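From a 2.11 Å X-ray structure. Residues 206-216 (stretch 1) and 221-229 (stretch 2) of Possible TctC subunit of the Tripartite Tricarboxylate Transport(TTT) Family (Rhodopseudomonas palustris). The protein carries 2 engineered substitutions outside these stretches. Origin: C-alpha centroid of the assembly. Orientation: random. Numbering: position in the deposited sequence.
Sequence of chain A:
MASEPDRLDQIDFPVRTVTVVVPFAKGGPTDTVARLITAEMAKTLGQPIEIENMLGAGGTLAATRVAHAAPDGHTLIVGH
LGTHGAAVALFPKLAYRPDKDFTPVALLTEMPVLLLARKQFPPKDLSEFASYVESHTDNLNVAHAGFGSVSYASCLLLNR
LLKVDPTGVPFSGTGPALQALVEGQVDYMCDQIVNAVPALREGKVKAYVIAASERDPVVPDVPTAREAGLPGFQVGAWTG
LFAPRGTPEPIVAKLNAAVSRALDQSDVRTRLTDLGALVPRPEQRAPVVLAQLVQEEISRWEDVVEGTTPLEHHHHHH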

# COMPACT_ATOMS: atom_id res chain seq x y z
N LYS A 206 -18.15 -4.54 3.48
CA LYS A 206 -18.65 -4.28 2.11
C LYS A 206 -17.78 -3.21 1.45
O LYS A 206 -17.16 -2.40 2.19
N ALA A 207 -17.68 -3.28 0.12
CA ALA A 207 -17.02 -2.30 -0.77
C ALA A 207 -18.11 -1.43 -1.39
O ALA A 207 -19.14 -1.99 -1.72
N TYR A 208 -17.92 -0.12 -1.50
CA TYR A 208 -18.80 0.77 -2.28
C TYR A 208 -18.23 0.90 -3.69
O TYR A 208 -18.95 0.60 -4.64
N VAL A 209 -16.96 1.28 -3.82
CA VAL A 209 -16.32 1.47 -5.16
C VAL A 209 -14.88 0.98 -5.11
O VAL A 209 -14.35 0.76 -4.02
N ILE A 210 -14.33 0.71 -6.29
CA ILE A 210 -12.89 0.41 -6.51
C ILE A 210 -12.30 1.66 -7.19
O ILE A 210 -12.97 2.20 -8.09
N ALA A 211 -11.17 2.15 -6.70
CA ALA A 211 -10.53 3.38 -7.18
C ALA A 211 -9.64 3.03 -8.38
O ALA A 211 -8.40 3.14 -8.26
N ALA A 212 -10.29 2.61 -9.47
CA ALA A 212 -9.65 2.07 -10.69
C ALA A 212 -10.50 2.47 -11.90
O ALA A 212 -11.69 2.83 -11.69
N SER A 213 -9.89 2.42 -13.08
CA SER A 213 -10.51 2.66 -14.42
C SER A 213 -11.48 1.54 -14.77
O SER A 213 -12.44 1.80 -15.49
N GLU A 214 -11.15 0.31 -14.35
CA GLU A 214 -11.82 -0.94 -14.77
C GLU A 214 -12.14 -1.75 -13.52
O GLU A 214 -11.43 -1.61 -12.51
N ARG A 215 -13.23 -2.51 -13.56
CA ARG A 215 -13.62 -3.42 -12.45
C ARG A 215 -12.52 -4.46 -12.32
O ARG A 215 -11.88 -4.77 -13.35
N ASP A 216 -12.26 -4.93 -11.11
CA ASP A 216 -11.25 -5.99 -10.89
C ASP A 216 -11.97 -7.34 -10.94
O ASP A 216 -12.96 -7.55 -10.25
N ASP A 221 -18.31 -7.51 -8.85
CA ASP A 221 -19.62 -6.90 -8.50
C ASP A 221 -19.42 -5.51 -7.85
O ASP A 221 -20.42 -4.83 -7.57
N VAL A 222 -18.18 -5.04 -7.70
CA VAL A 222 -17.84 -3.69 -7.14
C VAL A 222 -17.65 -2.69 -8.29
O VAL A 222 -16.76 -2.86 -9.11
N PRO A 223 -18.45 -1.60 -8.35
CA PRO A 223 -18.34 -0.62 -9.43
C PRO A 223 -17.10 0.29 -9.29
O PRO A 223 -16.65 0.55 -8.20
N THR A 224 -16.57 0.74 -10.41
CA THR A 224 -15.46 1.72 -10.43
C THR A 224 -16.00 3.02 -9.84
O THR A 224 -17.24 3.20 -9.85
N ALA A 225 -15.12 3.86 -9.31
CA ALA A 225 -15.49 5.20 -8.84
C ALA A 225 -16.09 5.99 -10.01
O ALA A 225 -17.03 6.77 -9.77
N ARG A 226 -15.58 5.76 -11.23
CA ARG A 226 -16.03 6.44 -12.47
C ARG A 226 -17.52 6.15 -12.66
O ARG A 226 -18.30 7.11 -12.73
N GLU A 227 -17.90 4.87 -12.73
CA GLU A 227 -19.27 4.48 -13.11
C GLU A 227 -20.23 4.92 -11.99
O GLU A 227 -21.37 5.20 -12.33
N ALA A 228 -19.77 5.09 -10.75
CA ALA A 228 -20.58 5.54 -9.60
C ALA A 228 -20.52 7.07 -9.41
O ALA A 228 -21.04 7.55 -8.38
N GLY A 229 -19.92 7.81 -10.36
CA GLY A 229 -20.00 9.28 -10.47
C GLY A 229 -18.77 10.03 -9.97
O GLY A 229 -18.78 11.27 -10.07

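The side chains here are arranged around a single backbone bridge. I210 N donates to P223 O at 3.0 Å and A225 N donates to I210 O at 3.0 Å, so the main chains lock at I210 and T224 and the side chains pack around that lock. P223 has no N-H to offer, and its carbonyl does the work, also receiving a CA-H contact from V209 CA at 3.2 Å.

The apolar part is built from alanines, branched residues and P223. V222, with chi1 at 177° (t), splays its two methyls along stretch 1: CG2 lies 3.8 Å from CB of A207, whose CA-to-CB bond points toward stretch 2, and CG1 lies 4.1 Å from I210 CB. V209 takes the m rotamer and leaves sideways. Its CG1 reaches A228 CB at 3.6 Å and P223 CG at 4.2 Å, while CG2 meets A225 CB at 4.4 Å. Y208, at the corner of the chain, has its CA-to-CB bond pointing away from stretch 2 (chi1 -77°, m) and contributes its backbone, with Y208 O 3.4 Å from P223 CD. I210 is extended, t then t, and its CG2 comes within 4.1 Å of T224 CG2.

T224 divides its side chain by chemistry. With chi1 at 58° (p), CG2 packs against the backbone of stretch 1, 3.4 Å from E214 C and 3.5 Å from R215 N, while OG1 turns back to accept from E227 N at 3.2 Å. The p rotamer of E227 (72°) folds the carboxylate back so that E227 OE2 receives T224 N at 3.3 Å, with a further weak bond between T224 OG1 and E227 OE2, also 3.3 Å.

That same carboxylate, held by its own stretch, is presented to R215. The arginine starts sideways, but m, t and t along chi1 to chi3 carry its end across stretch 2, giving it the largest area covered in the contact. R215 NE bonds E227 OE2 at 3.0 Å and R215 NH2 bonds E227 OE1 at 3.0 Å, a two-pronged salt bridge near the guanidinium plane. One guanidinium face lies over P223, with R215 NE 3.6 Å from P223 CA, so the charged group is both paired and packed.

Two waters join backbones that do not meet directly. Water 1 donates to A212 O at 2.6 Å and accepts from R226 N at 2.9 Å; water 2 accepts from D216 N at 2.8 Å and donates to V222 O at 2.7 Å.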

# COMPACT_ATOMS: atom_id res chain seq x y z
CB LYS A 206 -20.14 -3.92 2.15
CG LYS A 206 -20.54 -2.81 3.10
CD LYS A 206 -22.04 -2.68 3.16
CE LYS A 206 -22.48 -1.36 3.76
NZ LYS A 206 -23.94 -1.17 3.61
CB ALA A 207 -16.24 -3.02 -1.84
CB TYR A 208 -18.98 2.10 -1.56
CG TYR A 208 -19.94 2.01 -0.40
CD1 TYR A 208 -21.29 2.22 -0.59
CD2 TYR A 208 -19.50 1.70 0.88
CE1 TYR A 208 -22.18 2.14 0.47
CE2 TYR A 208 -20.38 1.61 1.94
CZ TYR A 208 -21.74 1.83 1.74
OH TYR A 208 -22.63 1.76 2.77
CB VAL A 209 -16.43 2.93 -5.64
CG1 VAL A 209 -17.87 3.27 -5.96
CG2 VAL A 209 -15.85 3.92 -4.66
CB ILE A 210 -12.72 -0.89 -7.32
CG1 ILE A 210 -11.25 -1.30 -7.45
CG2 ILE A 210 -13.39 -0.81 -8.67
CD1 ILE A 210 -11.07 -2.71 -7.99
CB ALA A 211 -9.74 4.03 -6.08
CB ALA A 212 -9.53 0.57 -10.60
CB SER A 213 -9.44 2.74 -15.48
OG SER A 213 -8.66 3.90 -15.29
CB GLU A 214 -10.94 -1.72 -15.74
CG GLU A 214 -10.94 -1.18 -17.16
CD GLU A 214 -10.01 -1.93 -18.11
OE1 GLU A 214 -8.79 -2.00 -17.82
OE2 GLU A 214 -10.50 -2.46 -19.14
CB ARG A 215 -14.98 -4.05 -12.71
CG ARG A 215 -16.13 -3.05 -12.66
CD ARG A 215 -17.42 -3.76 -12.33
NE ARG A 215 -18.57 -2.90 -12.20
CZ ARG A 215 -19.74 -3.31 -11.73
NH1 ARG A 215 -19.89 -4.58 -11.35
NH2 ARG A 215 -20.76 -2.47 -11.66
CB ASP A 216 -10.48 -5.73 -9.61
CG ASP A 216 -9.15 -6.46 -9.53
OD1 ASP A 216 -9.17 -7.71 -9.59
OD2 ASP A 216 -8.11 -5.77 -9.40
CB ASP A 221 -20.47 -7.89 -7.69
CG ASP A 221 -21.36 -8.81 -8.55
OD1 ASP A 221 -21.30 -8.71 -9.81
OD2 ASP A 221 -22.14 -9.60 -7.97
CB VAL A 222 -16.58 -3.78 -6.27
CG1 VAL A 222 -16.16 -2.41 -5.74
CG2 VAL A 222 -16.74 -4.78 -5.13
CB PRO A 223 -19.63 0.20 -9.31
CG PRO A 223 -19.98 0.11 -7.84
CD PRO A 223 -19.51 -1.26 -7.39
CB THR A 224 -14.89 1.92 -11.83
OG1 THR A 224 -15.97 2.35 -12.66
CG2 THR A 224 -14.24 0.68 -12.39
CB ALA A 225 -14.29 5.87 -8.23
CB ARG A 226 -15.25 5.99 -13.72
CG ARG A 226 -16.00 6.28 -15.02
CD ARG A 226 -15.14 6.33 -16.27
NE ARG A 226 -14.09 7.34 -16.15
CZ ARG A 226 -14.20 8.64 -16.47
NH1 ARG A 226 -15.34 9.14 -16.93
NH2 ARG A 226 -13.17 9.45 -16.31
CB GLU A 227 -19.32 3.02 -13.59
CG GLU A 227 -19.16 1.98 -12.51
CD GLU A 227 -19.23 0.55 -13.03
OE1 GLU A 227 -20.36 0.08 -13.27
OE2 GLU A 227 -18.16 -0.11 -13.16
CB ALA A 228 -20.14 4.80 -8.34
O HOH W 1 -12.71 5.22 -11.24
O HOH W 2 -14.48 -4.34 -9.50